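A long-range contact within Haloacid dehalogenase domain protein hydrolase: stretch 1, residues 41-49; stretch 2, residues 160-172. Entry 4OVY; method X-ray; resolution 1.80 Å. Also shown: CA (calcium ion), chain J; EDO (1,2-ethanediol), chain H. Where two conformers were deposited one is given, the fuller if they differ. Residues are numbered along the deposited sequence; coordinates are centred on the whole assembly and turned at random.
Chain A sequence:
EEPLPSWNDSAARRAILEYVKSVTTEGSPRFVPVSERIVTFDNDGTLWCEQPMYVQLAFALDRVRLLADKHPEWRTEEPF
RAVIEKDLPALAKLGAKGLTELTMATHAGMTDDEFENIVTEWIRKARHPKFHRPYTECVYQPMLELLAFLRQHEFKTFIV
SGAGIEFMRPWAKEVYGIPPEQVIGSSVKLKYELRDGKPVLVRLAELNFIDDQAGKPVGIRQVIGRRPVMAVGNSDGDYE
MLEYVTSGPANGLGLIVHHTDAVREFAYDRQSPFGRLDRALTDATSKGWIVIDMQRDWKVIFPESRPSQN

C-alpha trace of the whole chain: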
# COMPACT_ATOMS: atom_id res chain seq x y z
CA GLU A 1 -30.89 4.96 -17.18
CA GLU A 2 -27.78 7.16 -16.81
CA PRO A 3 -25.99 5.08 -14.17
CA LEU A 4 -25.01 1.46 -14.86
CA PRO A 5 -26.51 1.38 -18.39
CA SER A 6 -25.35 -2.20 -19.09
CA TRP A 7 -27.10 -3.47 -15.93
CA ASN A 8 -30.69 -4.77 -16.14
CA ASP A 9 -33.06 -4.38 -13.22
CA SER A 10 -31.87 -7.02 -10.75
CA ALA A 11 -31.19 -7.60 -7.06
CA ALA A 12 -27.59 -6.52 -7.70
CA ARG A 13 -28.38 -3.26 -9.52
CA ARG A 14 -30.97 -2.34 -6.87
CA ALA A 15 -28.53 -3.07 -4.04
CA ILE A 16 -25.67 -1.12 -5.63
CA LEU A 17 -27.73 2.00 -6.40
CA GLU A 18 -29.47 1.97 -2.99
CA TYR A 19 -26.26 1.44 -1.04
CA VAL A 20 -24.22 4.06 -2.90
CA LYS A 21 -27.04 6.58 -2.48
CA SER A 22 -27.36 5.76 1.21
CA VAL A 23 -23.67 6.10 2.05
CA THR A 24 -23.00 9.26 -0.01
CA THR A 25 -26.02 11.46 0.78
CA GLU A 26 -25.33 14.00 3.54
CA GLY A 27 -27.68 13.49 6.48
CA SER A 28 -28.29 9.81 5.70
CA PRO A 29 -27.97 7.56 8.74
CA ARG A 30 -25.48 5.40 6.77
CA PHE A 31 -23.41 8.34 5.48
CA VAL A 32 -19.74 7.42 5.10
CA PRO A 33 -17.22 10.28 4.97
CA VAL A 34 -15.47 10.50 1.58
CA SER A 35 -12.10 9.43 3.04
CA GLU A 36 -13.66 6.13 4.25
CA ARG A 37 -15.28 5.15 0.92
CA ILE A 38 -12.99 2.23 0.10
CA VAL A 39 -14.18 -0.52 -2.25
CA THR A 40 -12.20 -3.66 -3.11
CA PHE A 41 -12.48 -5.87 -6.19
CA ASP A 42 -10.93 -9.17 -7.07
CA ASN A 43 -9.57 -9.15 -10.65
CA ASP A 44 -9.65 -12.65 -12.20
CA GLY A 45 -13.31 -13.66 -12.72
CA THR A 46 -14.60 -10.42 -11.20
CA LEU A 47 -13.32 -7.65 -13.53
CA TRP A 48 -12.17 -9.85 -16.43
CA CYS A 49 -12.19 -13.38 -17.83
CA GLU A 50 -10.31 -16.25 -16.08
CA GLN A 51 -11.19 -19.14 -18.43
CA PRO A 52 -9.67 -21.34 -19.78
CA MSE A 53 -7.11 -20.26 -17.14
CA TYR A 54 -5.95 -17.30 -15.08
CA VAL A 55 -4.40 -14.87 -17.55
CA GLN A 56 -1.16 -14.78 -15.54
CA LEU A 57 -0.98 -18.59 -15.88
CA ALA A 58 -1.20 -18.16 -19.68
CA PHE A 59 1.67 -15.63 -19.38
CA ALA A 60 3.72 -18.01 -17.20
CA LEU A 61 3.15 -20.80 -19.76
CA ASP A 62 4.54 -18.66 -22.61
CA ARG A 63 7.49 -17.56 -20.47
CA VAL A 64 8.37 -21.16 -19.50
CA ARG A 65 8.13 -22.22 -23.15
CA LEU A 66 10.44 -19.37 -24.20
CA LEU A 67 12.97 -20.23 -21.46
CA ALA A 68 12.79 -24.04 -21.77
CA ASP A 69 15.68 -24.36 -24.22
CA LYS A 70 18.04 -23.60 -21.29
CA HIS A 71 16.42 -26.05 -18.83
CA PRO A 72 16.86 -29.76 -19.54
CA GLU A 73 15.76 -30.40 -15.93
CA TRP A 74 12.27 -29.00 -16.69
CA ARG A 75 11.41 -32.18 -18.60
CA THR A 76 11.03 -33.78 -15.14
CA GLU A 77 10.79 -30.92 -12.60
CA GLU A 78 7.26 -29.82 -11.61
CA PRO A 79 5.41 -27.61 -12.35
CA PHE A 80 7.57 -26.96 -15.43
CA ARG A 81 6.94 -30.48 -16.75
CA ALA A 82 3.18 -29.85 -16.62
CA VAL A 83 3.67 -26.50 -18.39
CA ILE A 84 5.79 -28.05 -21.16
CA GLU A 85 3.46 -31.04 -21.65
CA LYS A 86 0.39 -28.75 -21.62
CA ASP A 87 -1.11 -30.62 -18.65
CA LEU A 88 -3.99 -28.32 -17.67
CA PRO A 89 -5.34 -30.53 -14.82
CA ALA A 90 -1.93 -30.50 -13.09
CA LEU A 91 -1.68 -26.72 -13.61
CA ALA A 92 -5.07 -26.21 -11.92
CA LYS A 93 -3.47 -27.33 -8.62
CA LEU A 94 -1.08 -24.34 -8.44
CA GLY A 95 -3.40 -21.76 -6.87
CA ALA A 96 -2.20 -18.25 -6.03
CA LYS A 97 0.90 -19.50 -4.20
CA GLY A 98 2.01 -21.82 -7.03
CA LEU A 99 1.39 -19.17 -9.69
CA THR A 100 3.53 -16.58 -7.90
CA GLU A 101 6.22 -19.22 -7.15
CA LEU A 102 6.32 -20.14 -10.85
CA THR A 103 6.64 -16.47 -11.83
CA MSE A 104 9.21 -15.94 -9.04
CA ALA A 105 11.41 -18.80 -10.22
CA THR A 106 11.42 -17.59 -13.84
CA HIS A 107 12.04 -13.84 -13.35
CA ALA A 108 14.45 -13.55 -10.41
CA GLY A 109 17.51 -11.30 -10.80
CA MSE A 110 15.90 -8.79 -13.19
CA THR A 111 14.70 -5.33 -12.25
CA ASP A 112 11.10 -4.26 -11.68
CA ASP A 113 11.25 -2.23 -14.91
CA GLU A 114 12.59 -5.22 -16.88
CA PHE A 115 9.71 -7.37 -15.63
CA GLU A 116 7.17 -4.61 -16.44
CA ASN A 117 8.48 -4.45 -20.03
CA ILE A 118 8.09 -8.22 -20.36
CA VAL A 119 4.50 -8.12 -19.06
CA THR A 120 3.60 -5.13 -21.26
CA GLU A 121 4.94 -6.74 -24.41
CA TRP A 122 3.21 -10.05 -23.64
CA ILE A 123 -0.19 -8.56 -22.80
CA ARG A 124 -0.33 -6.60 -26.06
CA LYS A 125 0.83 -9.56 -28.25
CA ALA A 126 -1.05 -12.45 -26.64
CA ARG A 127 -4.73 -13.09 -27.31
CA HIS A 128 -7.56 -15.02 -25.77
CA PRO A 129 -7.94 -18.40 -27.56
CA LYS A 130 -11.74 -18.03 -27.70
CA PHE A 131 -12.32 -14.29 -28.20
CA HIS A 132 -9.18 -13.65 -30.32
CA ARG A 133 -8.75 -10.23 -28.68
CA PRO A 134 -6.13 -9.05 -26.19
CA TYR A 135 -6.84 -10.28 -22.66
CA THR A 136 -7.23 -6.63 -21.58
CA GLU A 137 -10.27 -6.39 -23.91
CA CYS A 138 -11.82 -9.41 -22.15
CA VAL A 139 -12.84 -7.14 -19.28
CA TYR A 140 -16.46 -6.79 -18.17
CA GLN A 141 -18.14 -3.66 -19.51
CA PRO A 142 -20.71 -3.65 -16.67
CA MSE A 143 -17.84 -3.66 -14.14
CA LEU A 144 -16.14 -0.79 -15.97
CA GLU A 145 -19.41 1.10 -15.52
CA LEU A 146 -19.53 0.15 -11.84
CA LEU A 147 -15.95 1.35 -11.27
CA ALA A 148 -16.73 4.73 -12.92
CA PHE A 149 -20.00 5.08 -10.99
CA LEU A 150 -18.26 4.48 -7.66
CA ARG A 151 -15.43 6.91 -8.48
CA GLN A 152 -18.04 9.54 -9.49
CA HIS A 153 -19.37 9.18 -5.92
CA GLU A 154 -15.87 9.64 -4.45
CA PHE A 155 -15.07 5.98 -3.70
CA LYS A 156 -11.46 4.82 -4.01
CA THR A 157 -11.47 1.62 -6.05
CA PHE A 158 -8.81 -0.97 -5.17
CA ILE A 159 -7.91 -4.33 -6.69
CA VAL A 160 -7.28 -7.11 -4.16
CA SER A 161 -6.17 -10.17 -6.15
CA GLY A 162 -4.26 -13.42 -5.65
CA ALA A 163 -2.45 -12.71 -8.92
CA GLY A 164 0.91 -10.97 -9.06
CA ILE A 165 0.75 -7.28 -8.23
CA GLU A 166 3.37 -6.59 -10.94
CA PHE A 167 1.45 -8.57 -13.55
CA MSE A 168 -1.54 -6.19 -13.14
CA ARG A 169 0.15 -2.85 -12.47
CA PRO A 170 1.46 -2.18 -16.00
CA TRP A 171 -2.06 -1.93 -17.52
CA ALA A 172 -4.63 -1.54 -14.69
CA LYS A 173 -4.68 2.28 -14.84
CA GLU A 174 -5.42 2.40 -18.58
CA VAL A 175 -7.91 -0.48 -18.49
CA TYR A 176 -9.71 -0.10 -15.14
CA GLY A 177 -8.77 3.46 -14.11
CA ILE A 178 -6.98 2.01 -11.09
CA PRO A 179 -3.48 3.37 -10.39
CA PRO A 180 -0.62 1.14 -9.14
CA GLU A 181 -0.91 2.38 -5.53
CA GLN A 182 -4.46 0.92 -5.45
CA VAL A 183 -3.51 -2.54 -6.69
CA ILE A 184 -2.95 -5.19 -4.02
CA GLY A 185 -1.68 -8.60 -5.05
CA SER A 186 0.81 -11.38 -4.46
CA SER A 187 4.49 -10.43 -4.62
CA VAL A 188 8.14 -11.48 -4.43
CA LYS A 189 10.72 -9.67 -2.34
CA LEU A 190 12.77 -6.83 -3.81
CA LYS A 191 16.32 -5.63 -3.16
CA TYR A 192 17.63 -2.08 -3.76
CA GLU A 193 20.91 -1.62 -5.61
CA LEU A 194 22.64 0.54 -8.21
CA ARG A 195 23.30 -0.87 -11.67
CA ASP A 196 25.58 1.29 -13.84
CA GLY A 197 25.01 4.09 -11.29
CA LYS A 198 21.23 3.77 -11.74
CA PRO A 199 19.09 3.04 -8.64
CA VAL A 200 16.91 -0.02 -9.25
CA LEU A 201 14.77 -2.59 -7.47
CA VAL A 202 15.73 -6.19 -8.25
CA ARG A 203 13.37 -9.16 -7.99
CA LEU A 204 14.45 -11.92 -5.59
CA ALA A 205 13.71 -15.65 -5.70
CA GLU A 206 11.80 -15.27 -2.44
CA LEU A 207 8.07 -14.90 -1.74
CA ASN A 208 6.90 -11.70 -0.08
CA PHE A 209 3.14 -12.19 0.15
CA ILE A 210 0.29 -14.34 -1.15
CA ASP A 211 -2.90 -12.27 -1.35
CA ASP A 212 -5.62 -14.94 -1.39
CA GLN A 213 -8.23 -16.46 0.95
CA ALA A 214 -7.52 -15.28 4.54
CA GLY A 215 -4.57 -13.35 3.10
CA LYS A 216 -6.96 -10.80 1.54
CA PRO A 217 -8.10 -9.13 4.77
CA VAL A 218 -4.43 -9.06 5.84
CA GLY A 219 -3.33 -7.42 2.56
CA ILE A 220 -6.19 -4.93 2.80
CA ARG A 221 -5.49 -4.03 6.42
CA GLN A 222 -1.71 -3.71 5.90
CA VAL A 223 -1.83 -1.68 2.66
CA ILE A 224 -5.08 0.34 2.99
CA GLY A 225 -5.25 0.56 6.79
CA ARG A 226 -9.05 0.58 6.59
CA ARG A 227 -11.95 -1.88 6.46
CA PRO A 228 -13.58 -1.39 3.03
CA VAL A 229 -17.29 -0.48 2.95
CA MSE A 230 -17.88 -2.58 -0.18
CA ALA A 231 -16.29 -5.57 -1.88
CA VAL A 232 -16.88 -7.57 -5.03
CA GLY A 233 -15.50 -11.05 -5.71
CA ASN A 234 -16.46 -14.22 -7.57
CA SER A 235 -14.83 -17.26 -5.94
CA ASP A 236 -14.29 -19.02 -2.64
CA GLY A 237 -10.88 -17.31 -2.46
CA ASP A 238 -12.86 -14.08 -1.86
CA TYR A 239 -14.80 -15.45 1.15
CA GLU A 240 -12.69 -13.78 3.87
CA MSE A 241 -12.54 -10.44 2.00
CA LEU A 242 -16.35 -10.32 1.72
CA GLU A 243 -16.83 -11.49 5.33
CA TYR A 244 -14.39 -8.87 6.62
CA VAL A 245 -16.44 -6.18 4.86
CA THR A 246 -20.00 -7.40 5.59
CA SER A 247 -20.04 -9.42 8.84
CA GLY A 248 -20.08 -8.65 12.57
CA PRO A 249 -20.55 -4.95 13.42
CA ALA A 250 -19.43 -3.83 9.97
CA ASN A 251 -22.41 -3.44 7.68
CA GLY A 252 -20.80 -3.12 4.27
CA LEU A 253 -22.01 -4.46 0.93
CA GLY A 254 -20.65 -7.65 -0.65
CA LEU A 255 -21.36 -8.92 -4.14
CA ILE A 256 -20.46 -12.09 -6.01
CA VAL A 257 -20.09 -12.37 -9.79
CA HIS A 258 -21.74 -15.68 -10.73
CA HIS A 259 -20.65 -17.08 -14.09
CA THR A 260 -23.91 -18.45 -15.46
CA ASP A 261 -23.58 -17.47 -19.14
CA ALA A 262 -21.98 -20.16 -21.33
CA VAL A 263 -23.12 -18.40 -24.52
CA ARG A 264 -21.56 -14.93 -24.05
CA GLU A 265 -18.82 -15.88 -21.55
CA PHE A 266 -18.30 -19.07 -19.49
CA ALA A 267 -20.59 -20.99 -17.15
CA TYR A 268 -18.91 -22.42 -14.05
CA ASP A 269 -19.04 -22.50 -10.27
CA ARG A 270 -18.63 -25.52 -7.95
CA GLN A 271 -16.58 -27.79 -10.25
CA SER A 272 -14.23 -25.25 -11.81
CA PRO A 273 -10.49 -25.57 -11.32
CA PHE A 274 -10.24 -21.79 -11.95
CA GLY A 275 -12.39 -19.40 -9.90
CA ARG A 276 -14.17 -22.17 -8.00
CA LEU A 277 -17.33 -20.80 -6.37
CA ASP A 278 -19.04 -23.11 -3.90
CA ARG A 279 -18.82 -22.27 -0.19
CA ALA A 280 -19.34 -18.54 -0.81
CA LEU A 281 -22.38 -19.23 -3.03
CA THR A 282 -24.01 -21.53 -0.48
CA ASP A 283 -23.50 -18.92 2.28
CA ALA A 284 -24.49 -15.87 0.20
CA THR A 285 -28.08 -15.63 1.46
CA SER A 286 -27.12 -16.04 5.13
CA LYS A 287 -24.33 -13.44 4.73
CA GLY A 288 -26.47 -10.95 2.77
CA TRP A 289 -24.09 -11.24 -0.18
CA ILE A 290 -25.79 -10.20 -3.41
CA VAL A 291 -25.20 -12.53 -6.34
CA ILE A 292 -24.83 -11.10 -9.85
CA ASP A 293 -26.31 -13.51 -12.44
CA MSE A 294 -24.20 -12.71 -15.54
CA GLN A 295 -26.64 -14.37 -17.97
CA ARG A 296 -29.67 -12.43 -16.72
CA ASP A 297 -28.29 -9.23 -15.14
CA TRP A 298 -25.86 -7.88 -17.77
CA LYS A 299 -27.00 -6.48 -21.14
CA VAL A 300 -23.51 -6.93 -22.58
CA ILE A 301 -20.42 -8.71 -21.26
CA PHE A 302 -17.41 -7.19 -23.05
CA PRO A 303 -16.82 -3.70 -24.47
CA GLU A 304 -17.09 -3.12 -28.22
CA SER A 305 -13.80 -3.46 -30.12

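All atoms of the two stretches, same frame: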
# COMPACT_ATOMS: atom_id res chain seq x y z
N PHE A 41 -12.09 -4.92 -5.16
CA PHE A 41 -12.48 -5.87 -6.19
C PHE A 41 -11.40 -6.92 -6.37
O PHE A 41 -10.22 -6.59 -6.47
CB PHE A 41 -12.62 -5.16 -7.55
CG PHE A 41 -13.74 -4.16 -7.61
CD1 PHE A 41 -13.55 -2.86 -7.15
CD2 PHE A 41 -14.97 -4.50 -8.14
CE1 PHE A 41 -14.58 -1.93 -7.20
CE2 PHE A 41 -16.01 -3.58 -8.20
CZ PHE A 41 -15.81 -2.29 -7.73
N ASP A 42 -11.80 -8.18 -6.46
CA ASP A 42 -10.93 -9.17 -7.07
C ASP A 42 -10.79 -8.82 -8.56
O ASP A 42 -11.61 -8.05 -9.10
CB ASP A 42 -11.51 -10.57 -6.91
CG ASP A 42 -10.49 -11.68 -7.15
OD1 ASP A 42 -9.29 -11.42 -7.33
OD2 ASP A 42 -10.91 -12.83 -7.14
N ASN A 43 -9.77 -9.36 -9.22
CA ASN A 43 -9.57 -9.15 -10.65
C ASN A 43 -10.06 -10.35 -11.48
O ASN A 43 -11.11 -10.28 -12.12
CB ASN A 43 -8.09 -8.84 -10.96
CG ASN A 43 -7.86 -8.45 -12.41
OD1 ASN A 43 -8.71 -7.82 -13.05
ND2 ASN A 43 -6.71 -8.83 -12.95
N ASP A 44 -9.31 -11.45 -11.44
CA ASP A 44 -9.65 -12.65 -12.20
C ASP A 44 -11.08 -13.10 -11.88
O ASP A 44 -11.39 -13.35 -10.74
CB ASP A 44 -8.70 -13.80 -11.86
CG ASP A 44 -7.25 -13.52 -12.24
OD1 ASP A 44 -6.99 -12.76 -13.20
OD2 ASP A 44 -6.37 -14.09 -11.57
N GLY A 45 -11.94 -13.17 -12.89
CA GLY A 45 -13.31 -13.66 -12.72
C GLY A 45 -14.29 -12.65 -12.16
O GLY A 45 -15.48 -12.93 -12.06
N THR A 46 -13.78 -11.48 -11.78
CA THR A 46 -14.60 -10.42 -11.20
C THR A 46 -14.62 -9.20 -12.14
O THR A 46 -15.70 -8.68 -12.43
CB THR A 46 -14.07 -10.04 -9.80
OG1 THR A 46 -14.28 -11.14 -8.91
CG2 THR A 46 -14.78 -8.81 -9.25
N LEU A 47 -13.45 -8.76 -12.58
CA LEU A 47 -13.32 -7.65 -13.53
C LEU A 47 -13.04 -8.12 -14.97
O LEU A 47 -13.31 -7.39 -15.92
CB LEU A 47 -12.19 -6.71 -13.10
CG LEU A 47 -12.38 -5.97 -11.77
CD1 LEU A 47 -11.19 -5.08 -11.46
CD2 LEU A 47 -13.66 -5.14 -11.79
N TRP A 48 -12.47 -9.31 -15.12
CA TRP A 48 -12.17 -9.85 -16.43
C TRP A 48 -12.17 -11.38 -16.44
O TRP A 48 -12.27 -12.01 -15.39
CB TRP A 48 -10.84 -9.29 -16.96
CG TRP A 48 -9.58 -9.84 -16.35
CD1 TRP A 48 -9.45 -10.53 -15.18
CD2 TRP A 48 -8.26 -9.71 -16.89
NE1 TRP A 48 -8.13 -10.84 -14.96
CE2 TRP A 48 -7.38 -10.35 -15.99
CE3 TRP A 48 -7.73 -9.12 -18.04
CZ2 TRP A 48 -6.01 -10.42 -16.22
CZ3 TRP A 48 -6.36 -9.19 -18.26
CH2 TRP A 48 -5.52 -9.83 -17.35
N CYS A 49 -12.03 -11.95 -17.63
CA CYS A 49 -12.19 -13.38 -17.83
C CYS A 49 -11.01 -14.20 -17.27
O CYS A 49 -9.86 -13.80 -17.41
CB CYS A 49 -12.33 -13.62 -19.33
SG CYS A 49 -12.74 -15.30 -19.76
N VAL A 160 -7.82 -6.21 -5.17
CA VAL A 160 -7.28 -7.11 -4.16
C VAL A 160 -7.34 -8.52 -4.75
O VAL A 160 -8.36 -9.19 -4.69
CB VAL A 160 -8.04 -7.01 -2.82
CG1 VAL A 160 -7.39 -7.88 -1.75
CG2 VAL A 160 -8.09 -5.56 -2.33
N SER A 161 -6.22 -8.95 -5.33
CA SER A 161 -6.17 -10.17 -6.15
C SER A 161 -5.08 -11.12 -5.66
O SER A 161 -4.09 -10.70 -5.08
CB SER A 161 -5.91 -9.79 -7.61
OG SER A 161 -5.57 -10.92 -8.40
N GLY A 162 -5.29 -12.41 -5.90
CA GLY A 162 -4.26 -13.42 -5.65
C GLY A 162 -3.16 -13.41 -6.69
O GLY A 162 -2.07 -13.94 -6.45
N ALA A 163 -3.43 -12.80 -7.85
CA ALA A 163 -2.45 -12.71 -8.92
C ALA A 163 -1.33 -11.76 -8.52
O ALA A 163 -1.43 -11.01 -7.54
CB ALA A 163 -3.11 -12.25 -10.21
N GLY A 164 -0.25 -11.81 -9.29
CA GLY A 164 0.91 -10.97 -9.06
C GLY A 164 0.59 -9.50 -9.24
O GLY A 164 0.06 -9.09 -10.28
N ILE A 165 0.93 -8.72 -8.23
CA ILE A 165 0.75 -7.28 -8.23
C ILE A 165 1.42 -6.65 -9.47
O ILE A 165 0.83 -5.79 -10.13
CB ILE A 165 1.23 -6.69 -6.88
CG1 ILE A 165 0.71 -5.28 -6.66
CG2 ILE A 165 2.75 -6.72 -6.76
CD1 ILE A 165 1.11 -4.72 -5.31
N GLU A 166 2.60 -7.14 -9.82
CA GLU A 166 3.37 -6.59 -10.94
C GLU A 166 2.94 -7.11 -12.30
O GLU A 166 3.33 -6.56 -13.34
CB GLU A 166 4.87 -6.81 -10.71
CG GLU A 166 5.43 -6.14 -9.46
CD GLU A 166 5.04 -4.66 -9.32
OE1 GLU A 166 4.89 -3.95 -10.34
OE2 GLU A 166 4.89 -4.20 -8.16
N PHE A 167 2.12 -8.16 -12.32
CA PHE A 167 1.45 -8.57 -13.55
C PHE A 167 0.31 -7.60 -13.91
O PHE A 167 0.04 -7.39 -15.09
CB PHE A 167 0.89 -9.99 -13.44
CG PHE A 167 0.28 -10.48 -14.70
CD1 PHE A 167 1.08 -10.83 -15.79
CD2 PHE A 167 -1.11 -10.56 -14.84
CE1 PHE A 167 0.52 -11.26 -16.97
CE2 PHE A 167 -1.67 -10.99 -16.02
CZ PHE A 167 -0.86 -11.35 -17.09
N MSE A 168 -0.35 -7.04 -12.91
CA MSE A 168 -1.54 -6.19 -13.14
C MSE A 168 -1.19 -4.73 -13.28
O MSE A 168 -1.83 -3.99 -14.05
CB MSE A 168 -2.52 -6.36 -11.98
CG MSE A 168 -3.07 -7.78 -11.93
SE MSE A 168 -4.31 -7.99 -10.41
CE MSE A 168 -3.00 -7.95 -8.94
N ARG A 169 -0.18 -4.28 -12.54
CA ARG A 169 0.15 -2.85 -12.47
C ARG A 169 0.49 -2.15 -13.79
O ARG A 169 0.19 -0.97 -13.93
CB ARG A 169 1.27 -2.59 -11.46
CG ARG A 169 0.76 -2.46 -10.04
CD ARG A 169 1.90 -2.37 -9.04
NE ARG A 169 1.44 -1.87 -7.75
CZ ARG A 169 2.14 -1.89 -6.63
NH1 ARG A 169 3.36 -2.42 -6.59
NH2 ARG A 169 1.63 -1.36 -5.53
N PRO A 170 1.11 -2.86 -14.75
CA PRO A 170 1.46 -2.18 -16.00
C PRO A 170 0.27 -1.64 -16.81
O PRO A 170 0.44 -0.68 -17.56
CB PRO A 170 2.21 -3.25 -16.79
CG PRO A 170 2.74 -4.19 -15.75
CD PRO A 170 1.70 -4.21 -14.68
N TRP A 171 -0.91 -2.24 -16.66
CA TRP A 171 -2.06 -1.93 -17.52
C TRP A 171 -3.35 -1.55 -16.78
O TRP A 171 -4.31 -1.09 -17.41
CB TRP A 171 -2.33 -3.11 -18.46
CG TRP A 171 -2.47 -4.42 -17.75
CD1 TRP A 171 -1.47 -5.31 -17.47
CD2 TRP A 171 -3.67 -4.98 -17.22
NE1 TRP A 171 -1.98 -6.40 -16.79
CE2 TRP A 171 -3.32 -6.22 -16.63
CE3 TRP A 171 -5.00 -4.56 -17.19
CZ2 TRP A 171 -4.27 -7.04 -16.01
CZ3 TRP A 171 -5.94 -5.38 -16.58
CH2 TRP A 171 -5.57 -6.61 -16.00
N ALA A 172 -3.38 -1.72 -15.46
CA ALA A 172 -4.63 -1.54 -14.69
C ALA A 172 -5.16 -0.10 -14.72
O ALA A 172 -6.38 0.13 -14.66
CB ALA A 172 -4.46 -2.02 -13.25
CA CA J . -11.42 -14.56 -8.59
C1 EDO H . -5.29 -15.86 -9.28
O1 EDO H . -6.51 -15.11 -9.22
C2 EDO H . -5.28 -16.94 -8.20
O2 EDO H . -5.81 -16.42 -6.98
O HOH W 1 -7.75 -13.82 -6.26
O HOH W 2 -7.59 -12.30 -9.05
O HOH W 3 -10.81 -15.08 -5.89
O HOH W 4 -10.68 -16.41 -9.22

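Touching residues of the two stretches are at least 118 apart in sequence, and the contact buries 397 Å², both sides summed. One direct hydrogen bond joins them. Val 160 N donates to Phe 41 O at 2.8 Å, and the angle of 169° at the hydrogen is nearly straight. It is a main-chain bond, so it does not depend on either side chain; the CA-to-CB bond of Phe 41 points away from the other stretch. One residue further on, Asp 42 CA approaches Val 160 O at 3.5 Å in a CA-H...O contact. The two backbones are therefore close here, and Asp 42 CA lies 5.0 Å from Ser 161 CA.

Water extends the polar contact. Water 1 donates to Asp 42 OD1 at 3.0 Å and accepts from Gly 162 N at 2.9 Å. It thus bridges a gap too long for a direct bond, since Asp 42 OD1 and Gly 162 N are 4.4 Å apart. Water 2 donates to Asp 42 OD1 at 2.6 Å, accepts from Asp 44 N at 3.1 Å and is hydrogen-bonded to Ser 161 OG at 2.5 Å. Ser 161 OG also accepts from Ala 163 N at 2.9 Å, which ties the serine to the corner of its own stretch.

The two carboxylate oxygens of Asp 42 have different partners. OD1 of Asp 42 binds the two waters, while OD2 of Asp 42 binds the calcium ion CA at 2.3 Å. Asp 44 O is a second ligand of CA, at 2.5 Å. A 1,2-ethanediol, probably from the crystallisation liquor, donates from EDO O1 to Asp 44 OD2 at 2.6 Å.

Aromatic packing forms a second region of the contact. Trp 48 CH2 comes within 3.3 Å of Trp 171 CZ2. The six-membered rings have centroids 4.6 Å apart and planes at 32°, an oblique arrangement. Trp 171 lies over one face of the Trp 48 ring. Phe 167 sits at the edge of that ring, with CE2 of Phe 167 4.2 Å from CH2 of Trp 48. Both indoles are held within their own stretches: Trp 48 NE1 donates to Asp 44 OD1 at 2.8 Å, and Trp 171 NE1 donates to Phe 167 O at 2.8 Å.

The CA-to-CB bond of Asn 43 points toward the other stretch, and the side chain makes van der Waals contacts there. Its ND2 lies 3.6 Å from SE of Met 168, a selenomethionine, and Asn 43 ND2 is 3.9 Å from Trp 171 CH2. Asn 43 ND2 and Trp 48 NE1 are 3.2 Å apart, but both are donors and form no hydrogen bond.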